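Local coordinates for protein leucyl-tRNA synthetase subunit alpha (PDB 3PZ5) that ligates leucine to its tRNA in the full enzyme and, through this CP1 editing domain, probably hydrolyses the ester bond of mischarged tRNA, at residues 16-19 against 23-26; 35-40 against 170-175; 128-133 against 156-161; 150-155 against 161-166; 190-193 against 197-200. The protein carries 1 engineered substitution. One frame throughout, in Å; residues are numbered along the deposited sequence.

Contact 1: residues 16-19 against 23-26. Engineered in segment 23-26: Leu23 (natural residue Pro).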
# COMPACT_ATOMS: atom_id res chain seq x y z
N PHE A 16 -7.68 6.01 -2.03
CA PHE A 16 -6.59 6.86 -1.58
C PHE A 16 -6.44 8.06 -2.49
O PHE A 16 -5.92 7.95 -3.61
CB PHE A 16 -5.28 6.07 -1.56
CG PHE A 16 -5.18 5.06 -0.44
CD1 PHE A 16 -5.87 3.85 -0.50
CD2 PHE A 16 -4.38 5.32 0.67
CE1 PHE A 16 -5.77 2.92 0.53
CE2 PHE A 16 -4.28 4.39 1.71
CZ PHE A 16 -4.98 3.19 1.64
N TYR A 17 -6.88 9.22 -2.02
CA TYR A 17 -6.74 10.45 -2.78
C TYR A 17 -5.31 10.94 -2.74
O TYR A 17 -4.69 11.00 -1.68
CB TYR A 17 -7.71 11.52 -2.27
CG TYR A 17 -9.11 11.32 -2.80
CD1 TYR A 17 -9.52 11.95 -3.98
CD2 TYR A 17 -10.01 10.48 -2.16
CE1 TYR A 17 -10.80 11.75 -4.49
CE2 TYR A 17 -11.29 10.28 -2.65
CZ TYR A 17 -11.68 10.92 -3.82
OH TYR A 17 -12.95 10.72 -4.31
N VAL A 18 -4.79 11.26 -3.92
CA VAL A 18 -3.43 11.76 -4.08
C VAL A 18 -3.39 13.27 -3.80
O VAL A 18 -4.21 14.02 -4.32
CB VAL A 18 -2.90 11.47 -5.50
CG1 VAL A 18 -1.42 11.78 -5.62
CG2 VAL A 18 -3.18 10.03 -5.88
N GLU A 19 -2.44 13.70 -2.98
CA GLU A 19 -2.36 15.09 -2.55
C GLU A 19 -1.71 16.01 -3.58
O GLU A 19 -0.54 16.40 -3.45
CB GLU A 19 -1.67 15.19 -1.18
CG GLU A 19 -2.61 14.83 -0.03
CD GLU A 19 -1.89 14.50 1.28
OE1 GLU A 19 -0.94 15.23 1.66
OE2 GLU A 19 -2.30 13.52 1.94
N LEU A 23 -7.84 16.22 -9.28
CA LEU A 23 -8.51 15.17 -8.51
C LEU A 23 -8.18 13.79 -9.05
O LEU A 23 -8.69 13.38 -10.10
CB LEU A 23 -10.03 15.40 -8.47
CG LEU A 23 -10.81 14.68 -7.35
CD1 LEU A 23 -10.34 15.13 -5.96
CD2 LEU A 23 -12.33 14.88 -7.50
N ILE A 24 -7.31 13.10 -8.33
CA ILE A 24 -6.91 11.73 -8.65
C ILE A 24 -6.93 10.89 -7.38
O ILE A 24 -6.47 11.33 -6.33
CB ILE A 24 -5.49 11.66 -9.29
CG1 ILE A 24 -5.43 12.50 -10.58
CG2 ILE A 24 -5.09 10.21 -9.58
CD1 ILE A 24 -4.08 12.53 -11.25
N TYR A 25 -7.47 9.69 -7.48
CA TYR A 25 -7.45 8.75 -6.38
C TYR A 25 -6.98 7.37 -6.85
O TYR A 25 -7.06 7.05 -8.03
CB TYR A 25 -8.83 8.65 -5.72
CG TYR A 25 -9.93 8.11 -6.62
CD1 TYR A 25 -10.01 6.74 -6.90
CD2 TYR A 25 -10.90 8.95 -7.16
CE1 TYR A 25 -11.01 6.23 -7.72
CE2 TYR A 25 -11.91 8.45 -7.97
CZ TYR A 25 -11.96 7.09 -8.24
OH TYR A 25 -12.95 6.57 -9.05
N ILE A 26 -6.49 6.58 -5.90
CA ILE A 26 -6.03 5.24 -6.19
C ILE A 26 -6.90 4.25 -5.43
O ILE A 26 -6.86 4.17 -4.20
CB ILE A 26 -4.54 5.04 -5.82
CG1 ILE A 26 -3.65 6.00 -6.62
CG2 ILE A 26 -4.11 3.60 -6.05
CD1 ILE A 26 -2.26 6.21 -6.04
O HOH W 1 -6.67 14.32 -5.88

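Contact 2: residues 35-40 against 170-175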
# COMPACT_ATOMS: atom_id res chain seq x y z
N THR A 35 -6.26 -3.60 8.55
CA THR A 35 -4.90 -3.07 8.71
C THR A 35 -4.69 -1.68 8.09
O THR A 35 -3.56 -1.22 7.96
CB THR A 35 -3.84 -4.04 8.14
OG1 THR A 35 -3.98 -4.14 6.72
CG2 THR A 35 -3.98 -5.42 8.78
N VAL A 36 -5.79 -1.00 7.74
CA VAL A 36 -5.71 0.26 6.99
C VAL A 36 -4.97 1.40 7.72
O VAL A 36 -4.28 2.20 7.08
CB VAL A 36 -7.10 0.72 6.47
CG1 VAL A 36 -8.05 1.04 7.62
CG2 VAL A 36 -6.97 1.90 5.50
N PHE A 37 -5.10 1.47 9.05
CA PHE A 37 -4.36 2.45 9.85
C PHE A 37 -2.85 2.19 9.82
O PHE A 37 -2.05 3.08 10.14
CB PHE A 37 -4.86 2.47 11.30
CG PHE A 37 -6.19 3.15 11.48
CD1 PHE A 37 -7.38 2.43 11.40
CD2 PHE A 37 -6.25 4.52 11.73
CE1 PHE A 37 -8.60 3.06 11.56
CE2 PHE A 37 -7.48 5.16 11.89
CZ PHE A 37 -8.66 4.43 11.81
N GLY A 38 -2.46 0.98 9.43
CA GLY A 38 -1.06 0.59 9.35
C GLY A 38 -0.43 0.80 7.98
O GLY A 38 0.75 0.49 7.79
N ALA A 39 -1.22 1.31 7.04
CA ALA A 39 -0.72 1.60 5.70
C ALA A 39 0.26 2.77 5.75
O ALA A 39 -0.12 3.89 6.10
CB ALA A 39 -1.89 1.89 4.75
N THR A 40 1.51 2.49 5.41
CA THR A 40 2.58 3.49 5.49
C THR A 40 3.07 3.97 4.12
O THR A 40 3.86 4.92 4.03
CB THR A 40 3.79 2.98 6.32
OG1 THR A 40 4.26 1.74 5.78
CG2 THR A 40 3.39 2.77 7.77
N VAL A 170 -4.56 -1.96 17.46
CA VAL A 170 -3.87 -0.88 18.16
C VAL A 170 -3.56 0.23 17.15
O VAL A 170 -3.69 0.01 15.94
CB VAL A 170 -2.55 -1.34 18.86
CG1 VAL A 170 -2.83 -2.35 19.98
CG2 VAL A 170 -1.55 -1.93 17.85
N ASN A 171 -3.18 1.41 17.63
CA ASN A 171 -2.89 2.56 16.77
C ASN A 171 -3.93 2.77 15.66
O ASN A 171 -3.57 3.13 14.53
CB ASN A 171 -1.48 2.45 16.18
CG ASN A 171 -0.41 2.36 17.25
OD1 ASN A 171 -0.41 3.13 18.21
ND2 ASN A 171 0.52 1.42 17.09
N SER A 172 -5.20 2.56 16.00
CA SER A 172 -6.27 2.52 15.01
C SER A 172 -7.48 3.37 15.39
O SER A 172 -8.62 2.96 15.17
CB SER A 172 -6.71 1.08 14.75
OG SER A 172 -5.71 0.36 14.05
N ASP A 173 -7.23 4.56 15.93
CA ASP A 173 -8.31 5.48 16.29
C ASP A 173 -9.32 4.77 17.20
O ASP A 173 -8.93 4.16 18.20
CB ASP A 173 -8.96 6.06 15.02
CG ASP A 173 -10.19 6.93 15.30
OD1 ASP A 173 -10.51 7.20 16.49
OD2 ASP A 173 -10.85 7.37 14.33
N GLY A 174 -10.60 4.83 16.84
CA GLY A 174 -11.67 4.33 17.68
C GLY A 174 -11.95 2.86 17.48
O GLY A 174 -12.90 2.33 18.05
N PHE A 175 -11.14 2.20 16.66
CA PHE A 175 -11.30 0.77 16.39
C PHE A 175 -10.38 -0.09 17.26
O PHE A 175 -10.47 -1.32 17.24
CB PHE A 175 -11.10 0.47 14.90
CG PHE A 175 -12.15 1.10 14.01
CD1 PHE A 175 -13.35 0.44 13.76
CD2 PHE A 175 -11.92 2.34 13.43
CE1 PHE A 175 -14.33 1.02 12.94
CE2 PHE A 175 -12.88 2.93 12.61
CZ PHE A 175 -14.09 2.27 12.37
O HOH W 2 -5.96 -0.60 10.96

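Contact 3: residues 128-133 against 156-161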
# COMPACT_ATOMS: atom_id res chain seq x y z
N VAL A 128 1.25 -2.53 4.17
CA VAL A 128 1.25 -2.69 5.61
C VAL A 128 2.40 -3.64 5.97
O VAL A 128 2.19 -4.85 6.09
CB VAL A 128 -0.12 -3.20 6.13
CG1 VAL A 128 -0.11 -3.34 7.65
CG2 VAL A 128 -1.24 -2.25 5.70
N PRO A 129 3.62 -3.09 6.10
CA PRO A 129 4.83 -3.87 6.36
C PRO A 129 4.76 -4.71 7.63
O PRO A 129 5.29 -5.82 7.66
CB PRO A 129 5.92 -2.81 6.49
CG PRO A 129 5.40 -1.64 5.74
CD PRO A 129 3.93 -1.65 5.97
N ALA A 130 4.09 -4.20 8.66
CA ALA A 130 3.95 -4.94 9.92
C ALA A 130 3.20 -6.25 9.74
O ALA A 130 3.42 -7.19 10.50
CB ALA A 130 3.26 -4.08 10.97
N HIS A 131 2.33 -6.32 8.73
CA HIS A 131 1.39 -7.43 8.63
C HIS A 131 1.32 -8.18 7.31
O HIS A 131 0.48 -9.07 7.14
CB HIS A 131 -0.01 -6.98 9.08
CG HIS A 131 0.00 -6.29 10.41
ND1 HIS A 131 0.46 -6.91 11.56
CD2 HIS A 131 -0.36 -5.04 10.78
CE1 HIS A 131 0.36 -6.07 12.58
NE2 HIS A 131 -0.13 -4.93 12.13
N ASP A 132 2.21 -7.83 6.38
CA ASP A 132 2.37 -8.56 5.12
C ASP A 132 3.86 -8.70 4.81
O ASP A 132 4.56 -7.70 4.61
CB ASP A 132 1.64 -7.86 3.97
CG ASP A 132 1.69 -8.66 2.66
OD1 ASP A 132 2.79 -8.83 2.10
OD2 ASP A 132 0.63 -9.11 2.19
N GLN A 133 4.34 -9.94 4.76
CA GLN A 133 5.76 -10.23 4.61
C GLN A 133 6.35 -9.64 3.32
O GLN A 133 7.47 -9.13 3.32
CB GLN A 133 6.02 -11.74 4.66
CG GLN A 133 7.49 -12.12 4.86
CD GLN A 133 8.08 -11.55 6.14
OE1 GLN A 133 7.38 -11.40 7.15
NE2 GLN A 133 9.37 -11.25 6.11
N TRP A 156 6.11 -10.86 19.75
CA TRP A 156 6.51 -10.86 18.34
C TRP A 156 7.48 -9.72 18.05
O TRP A 156 7.25 -8.57 18.46
CB TRP A 156 5.28 -10.76 17.43
CG TRP A 156 5.59 -11.01 15.98
CD1 TRP A 156 6.07 -10.10 15.07
CD2 TRP A 156 5.43 -12.24 15.26
NE1 TRP A 156 6.22 -10.69 13.84
CE2 TRP A 156 5.84 -12.01 13.93
CE3 TRP A 156 4.98 -13.52 15.62
CZ2 TRP A 156 5.82 -13.01 12.95
CZ3 TRP A 156 4.96 -14.52 14.64
CH2 TRP A 156 5.38 -14.25 13.32
N ASP A 157 8.55 -10.04 17.35
CA ASP A 157 9.55 -9.05 16.96
C ASP A 157 9.32 -8.60 15.51
O ASP A 157 9.68 -9.31 14.57
CB ASP A 157 10.97 -9.61 17.15
CG ASP A 157 12.05 -8.56 16.95
OD1 ASP A 157 11.83 -7.36 17.26
OD2 ASP A 157 13.15 -8.93 16.47
N PHE A 158 8.72 -7.42 15.36
CA PHE A 158 8.39 -6.86 14.04
C PHE A 158 9.62 -6.42 13.26
O PHE A 158 9.59 -6.32 12.03
CB PHE A 158 7.39 -5.71 14.18
CG PHE A 158 6.02 -6.15 14.57
CD1 PHE A 158 5.06 -6.42 13.60
CD2 PHE A 158 5.68 -6.31 15.91
CE1 PHE A 158 3.78 -6.84 13.96
CE2 PHE A 158 4.41 -6.73 16.28
CZ PHE A 158 3.45 -7.00 15.30
N GLU A 159 10.71 -6.18 13.99
CA GLU A 159 12.01 -5.86 13.40
C GLU A 159 12.63 -7.09 12.72
O GLU A 159 13.61 -6.97 11.97
CB GLU A 159 12.93 -5.29 14.49
CG GLU A 159 14.29 -4.80 14.01
CD GLU A 159 15.09 -4.13 15.11
OE1 GLU A 159 14.93 -2.90 15.30
OE2 GLU A 159 15.87 -4.82 15.79
N LYS A 160 12.06 -8.27 12.98
CA LYS A 160 12.54 -9.52 12.37
C LYS A 160 11.60 -10.05 11.29
O LYS A 160 12.02 -10.84 10.44
CB LYS A 160 12.77 -10.57 13.45
N GLY A 161 10.33 -9.63 11.33
CA GLY A 161 9.35 -10.07 10.34
C GLY A 161 7.93 -9.57 10.54
O GLY A 161 7.56 -9.11 11.62
O HOH W 3 11.28 -11.87 8.29

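Contact 4: residues 150-155 against 161-166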
# COMPACT_ATOMS: atom_id res chain seq x y z
N VAL A 150 -2.42 -4.50 14.09
CA VAL A 150 -2.99 -5.76 14.58
C VAL A 150 -1.98 -6.41 15.53
O VAL A 150 -1.14 -7.21 15.12
CB VAL A 150 -3.40 -6.73 13.41
CG1 VAL A 150 -3.91 -8.07 13.95
CG2 VAL A 150 -4.46 -6.09 12.52
N LYS A 151 -2.07 -6.03 16.80
CA LYS A 151 -1.22 -6.59 17.85
C LYS A 151 -1.58 -8.05 18.10
O LYS A 151 -2.74 -8.37 18.35
CB LYS A 151 -1.37 -5.77 19.14
CG LYS A 151 -0.41 -6.13 20.29
CD LYS A 151 1.00 -5.63 20.02
CE LYS A 151 1.96 -6.00 21.14
NZ LYS A 151 1.87 -5.02 22.27
N PRO A 152 -0.59 -8.96 18.02
CA PRO A 152 -0.81 -10.34 18.43
C PRO A 152 -0.83 -10.45 19.95
O PRO A 152 -0.31 -9.57 20.64
CB PRO A 152 0.40 -11.08 17.87
CG PRO A 152 1.47 -10.05 17.77
CD PRO A 152 0.76 -8.76 17.44
N GLU A 153 -1.41 -11.53 20.46
CA GLU A 153 -1.47 -11.75 21.90
C GLU A 153 -0.09 -12.14 22.45
O GLU A 153 0.34 -11.63 23.48
CB GLU A 153 -2.53 -12.80 22.24
CG GLU A 153 -2.99 -12.80 23.70
CD GLU A 153 -3.58 -11.48 24.14
OE1 GLU A 153 -4.33 -10.85 23.36
OE2 GLU A 153 -3.30 -11.07 25.29
N GLY A 154 0.60 -13.04 21.74
CA GLY A 154 1.95 -13.45 22.12
C GLY A 154 3.01 -12.41 21.81
O GLY A 154 2.70 -11.34 21.27
N ALA A 155 4.25 -12.71 22.16
CA ALA A 155 5.37 -11.82 21.85
C ALA A 155 5.78 -11.98 20.39
O ALA A 155 5.78 -13.10 19.86
CB ALA A 155 6.56 -12.10 22.77
N GLY A 161 10.33 -9.63 11.33
CA GLY A 161 9.35 -10.07 10.34
C GLY A 161 7.93 -9.57 10.54
O GLY A 161 7.56 -9.11 11.62
N ALA A 162 7.13 -9.67 9.48
CA ALA A 162 5.72 -9.30 9.52
C ALA A 162 4.88 -10.37 10.22
O ALA A 162 5.13 -11.57 10.08
CB ALA A 162 5.20 -9.06 8.12
N TYR A 163 3.88 -9.92 10.97
CA TYR A 163 2.90 -10.82 11.55
C TYR A 163 1.60 -10.73 10.75
O TYR A 163 0.97 -9.68 10.67
CB TYR A 163 2.65 -10.49 13.02
CG TYR A 163 1.52 -11.29 13.63
CD1 TYR A 163 1.69 -12.65 13.93
CD2 TYR A 163 0.29 -10.70 13.91
CE1 TYR A 163 0.67 -13.39 14.49
CE2 TYR A 163 -0.74 -11.44 14.47
CZ TYR A 163 -0.55 -12.78 14.75
OH TYR A 163 -1.57 -13.52 15.30
N GLU A 164 1.21 -11.86 10.16
CA GLU A 164 0.10 -11.89 9.21
C GLU A 164 -1.16 -12.52 9.79
O GLU A 164 -2.16 -12.66 9.08
CB GLU A 164 0.52 -12.60 7.92
CG GLU A 164 1.75 -12.00 7.23
CD GLU A 164 2.16 -12.76 5.97
OE1 GLU A 164 2.30 -14.01 6.03
OE2 GLU A 164 2.36 -12.11 4.92
N GLY A 165 -1.13 -12.89 11.07
CA GLY A 165 -2.26 -13.55 11.72
C GLY A 165 -3.26 -12.62 12.39
O GLY A 165 -3.19 -11.39 12.24
N LYS A 166 -4.19 -13.21 13.14
CA LYS A 166 -5.25 -12.48 13.82
C LYS A 166 -4.77 -11.87 15.12
O LYS A 166 -3.80 -12.33 15.71
CB LYS A 166 -6.45 -13.39 14.08
CG LYS A 166 -7.10 -13.95 12.83
CD LYS A 166 -7.99 -15.15 13.14
CE LYS A 166 -8.51 -15.77 11.86
NZ LYS A 166 -9.23 -17.05 12.12

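Contact 5: residues 190-193 against 197-200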
# COMPACT_ATOMS: atom_id res chain seq x y z
N TRP A 190 -17.53 1.67 7.86
CA TRP A 190 -17.14 3.04 8.16
C TRP A 190 -16.66 3.81 6.92
O TRP A 190 -17.12 4.93 6.67
CB TRP A 190 -16.06 3.03 9.25
CG TRP A 190 -15.59 4.39 9.68
CD1 TRP A 190 -16.37 5.40 10.16
CD2 TRP A 190 -14.24 4.86 9.71
NE1 TRP A 190 -15.58 6.49 10.47
CE2 TRP A 190 -14.27 6.18 10.20
CE3 TRP A 190 -13.00 4.30 9.35
CZ2 TRP A 190 -13.12 6.96 10.35
CZ3 TRP A 190 -11.85 5.08 9.50
CH2 TRP A 190 -11.92 6.39 10.00
N LEU A 191 -15.75 3.21 6.15
CA LEU A 191 -15.21 3.83 4.94
C LEU A 191 -16.26 3.95 3.84
O LEU A 191 -16.31 4.95 3.13
CB LEU A 191 -14.01 3.04 4.41
CG LEU A 191 -12.75 2.93 5.26
CD1 LEU A 191 -11.98 1.68 4.88
CD2 LEU A 191 -11.87 4.16 5.14
N GLN A 192 -17.09 2.92 3.71
CA GLN A 192 -18.17 2.89 2.72
C GLN A 192 -19.18 4.01 2.96
O GLN A 192 -19.66 4.63 2.01
CB GLN A 192 -18.86 1.53 2.73
CG GLN A 192 -19.79 1.29 1.55
CD GLN A 192 -19.97 -0.19 1.24
OE1 GLN A 192 -19.72 -1.06 2.08
NE2 GLN A 192 -20.39 -0.48 0.01
N ASP A 193 -19.48 4.26 4.23
CA ASP A 193 -20.40 5.31 4.64
C ASP A 193 -19.80 6.70 4.41
O ASP A 193 -20.53 7.69 4.28
CB ASP A 193 -20.77 5.14 6.12
CG ASP A 193 -22.19 5.58 6.44
OD1 ASP A 193 -22.94 5.95 5.51
OD2 ASP A 193 -22.55 5.55 7.63
N GLY A 197 -14.48 3.76 0.64
CA GLY A 197 -14.29 2.32 0.61
C GLY A 197 -15.52 1.58 0.14
O GLY A 197 -16.60 2.16 0.03
N GLU A 198 -15.36 0.29 -0.13
CA GLU A 198 -16.42 -0.52 -0.70
C GLU A 198 -16.24 -2.00 -0.34
O GLU A 198 -15.11 -2.51 -0.36
CB GLU A 198 -16.44 -0.34 -2.22
CG GLU A 198 -17.65 -0.92 -2.94
CD GLU A 198 -17.43 -1.05 -4.44
OE1 GLU A 198 -16.61 -0.29 -5.00
OE2 GLU A 198 -18.09 -1.91 -5.07
N LYS A 199 -17.34 -2.67 -0.02
CA LYS A 199 -17.34 -4.11 0.25
C LYS A 199 -17.25 -4.86 -1.08
O LYS A 199 -17.78 -4.39 -2.09
CB LYS A 199 -18.60 -4.52 1.02
CG LYS A 199 -18.50 -5.85 1.78
CD LYS A 199 -18.99 -7.03 0.95
CE LYS A 199 -18.52 -8.37 1.52
NZ LYS A 199 -19.27 -8.78 2.74
N LYS A 200 -16.58 -6.01 -1.08
CA LYS A 200 -16.39 -6.78 -2.31
C LYS A 200 -16.87 -8.23 -2.20
O LYS A 200 -16.57 -8.92 -1.23
CB LYS A 200 -14.93 -6.73 -2.75
CG LYS A 200 -14.75 -6.58 -4.26
CD LYS A 200 -14.98 -5.13 -4.69
CE LYS A 200 -15.38 -5.03 -6.15
NZ LYS A 200 -16.81 -5.42 -6.35

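Contact 1: residues 16-19 against 23-26
Phe16 and Ile26 form the hydrogen-bonded pair of an antiparallel hairpin: Phe16 N donates to Ile26 O at 3.0 Å, and Ile26 N donates to Phe16 O at 2.7 Å. Nearer the turn, Val18 N meets Ile24 O at 2.9 Å in a nearly straight bond (169° at the hydrogen). A water continues the link towards the turn, accepting from Ile24 N and lying beside Val18 O.

Aromatic contacts occupy one side of the sheet. Tyr17 and Tyr25 are a non-hydrogen-bonded pair whose side chains run the same way, yet their rings are oblique, with planes at 59°. What touches the Tyr17 face is Tyr25 CB, 3.8 Å from the ring centroid in a CH-pi contact. The engineered Leu23 adds its CD1 branch, 3.7 Å from Tyr17 CE1.

The other side is mainly aliphatic. With CG2 of Val18 anti to its carbonyl carbon, that methyl reaches Ile26 CD1 at 3.9 Å and also approaches Ile24 CG2.

Strands 12-18 and 25-30 thus close a beta hairpin of the editing domain. Helix 50-60 covers the aliphatic side, where Leu54 meets Val18 and Ile26, while strand 92-100 also pairs with 12-18, through Thr100.

Contact 2: residues 35-40 against 170-175
Ser172 OG, which lies against Phe37 CB, is held from two directions. It donates to Val170 O at 2.8 Å, bending its own loop back on itself, and it accepts a bond from a water at 3.2 Å. That water in turn takes the backbone N-H of Phe37 at 2.9 Å, so a single molecule carries the polar link between the two loops, which make no direct hydrogen bond.

The rest of the contact is Phe37 laid mainly against main chain. Its CG stands anti to the carbonyl carbon (chi1 -75°), which turns one ring face onto the backbone of Ser172 and Asp173. Ser172 C sits over the ring centre, 3.8 Å above the plane, and Asp173 CB comes down at the far end, 3.6 Å from Phe37 CE2. Asp173 presents its methylene to the ring while its carboxylate plane stands at 82° to it. Phe175 crosses Phe37 at about a right angle and touches CE1 through its CD2 at 3.9 Å. Phe175 N bonds back to Ser172 O, a turn that brings the second ring up to the first.

The loop leading into strand 41-44 is thereby joined to the loop between strand 168-169 and helix 180-193. Trp190 of that helix packs on both phenylalanines, Ile187 meets Phe175, and Lys147 NZ bonds to Phe37 O.

Contact 3: residues 128-133 against 156-161
Phe158 pushes one side of its ring against the turn at Ala130 and gives up more surface here than any other residue of the two segments. Its CE1 comes to 3.5 Å from Ala130 O, which lies in the plane of the ring at its edge, and Ala130 CB is 4.0 Å from CD1. The same CE1 meets His131 CE1 at 3.8 Å; the two rings are steeply inclined, with planes at 89°. The methyl of Ala130 also sits over the centre of the imidazole, steadying that ring from one face, while His131 ND1 bonds to Tyr163 O beyond the contact. On its own segment Phe158 has Trp156 CD1 over the ring centre. With an alanine here, Ala130 and Trp156 CD1 would probably lose their shared apolar partner, leaving a gap between the loops and the indole less firmly placed.

Gly161 supplies the second area of contact. Gln133, its chain bent at chi2 (59°), brings OE1 within 3.9 Å of Gly161 C, and that oxygen accepts a hydrogen bond from the next residue, Ala162 N. A water accepts weakly from Gln133 NE2 and donates to Lys160 O, extending this polar side. Gly161 O itself receives Trp156 NE1 at 3.0 Å, in a nearly straight bond (167°) that closes the 156-161 turn.

Chemically the contact divides: direct contact comes largely from Phe158, whose edge meets both the Ala130 carbonyl and apolar atoms, while the polar groups round it are tied largely to backbone atoms, consistent with two irregular loops keeping a defined shape without pairing as strands.

Contact 4: residues 150-155 against 161-166
Pro152 CB rests over one face of the Tyr163 ring, 3.8 Å from its centroid and 20° off the normal, a CH-pi contact displaced towards the CE2 and CZ side. The nearest single approach is Pro152 CB to Tyr163 CE2 at 3.6 Å. Val150 adds its carbonyl oxygen at 4.0 Å from Tyr163 CD2 and, through CG1, packs on Gly165 O at 3.8 Å.

The opposite face of the ring is covered by its own segment, with Gly165 N 3.6 Å above the plane over the centre, so the tyrosine is clamped between proline and main chain. Its hydroxyl donates to Lys166 O at 2.6 Å, and this acceptor lies in the ring plane; the two covered faces probably restrain the ring's rotation. Because CG is anti to the backbone N (chi1 174°), the ring reaches across to Pro152. A beta carbon at Gly165 would run into Tyr163 OH. A phenylalanine in place of Tyr163 could still face Pro152, but Lys166 O would probably lose its mate and the 163-166 turn its closing bond.

Further out, Trp156 meets Tyr163 edge-to-face, and the main chain of Tyr163 is bonded to that of Ala130. The contact closes an excursion between the paired strands 150-151 and 168-169; helix 180-193 borders it, with Ser180 touching both Val150 and Lys166.

Contact 5: residues 190-193 against 197-200
A helix-turn-strand junction brings residues 190-193 of helix 180-193 against the short strand 197-199, with Leu191 and Gln192 on the helix facing Gly197. The closest approach is Gln192 CA to Gly197 O at 3.2 Å, a CA-H...O contact with 147° at the hydrogen. Leu191 O lies 3.3 Å from Gly197 N.

Gly197 fits because it lacks a beta carbon: Leu191 CB is already 3.9 Å from its CA, and a CB built there would clash with that methylene. The strand can therefore leave the turn tight against the helix.

Gln192 covers the rest. Its CG is anti to the backbone N (chi1 -168°) and the chain beyond is extended, so CB and CG pass Gly197 O and the amide continues along the strand. OE1 comes within 3.6 Å of Lys199 N and 3.8 Å of Lys199 CB, while NE2 approaches Glu198 CA at 4.0 Å. These are loose contacts, and the contact lies at the surface.

Strand 197-199 runs antiparallel to strand 12-18, with Glu198 bonded through its backbone to Leu13, so the junction returns the chain from the helix to the main sheet. On the helix, Leu191 packs on Pro102 and Trp190 on Ala103.

In the fold
Contacts 3 and 4 belong together, their centres 8 Å apart: they share Gly161, their segments alternate along the chain, and Ala130 O to Tyr163 N (2.8 Å) is a probable hydrogen bond between them. Both are nested in the long loop closed by contact 2, which touches contact 3 through Val128 and contact 4 through Thr35 against Val150. Contact 2 also meets contact 5, where Phe175 CE2 comes within 3.5 Å of Trp190 CE3. Contacts 1 and 5 do not touch, with centres 16 Å apart, but strands 12-18 and 197-199 are neighbours in one sheet. Contact 1 lies across the domain's centre from contact 4, about 30 Å away between centres.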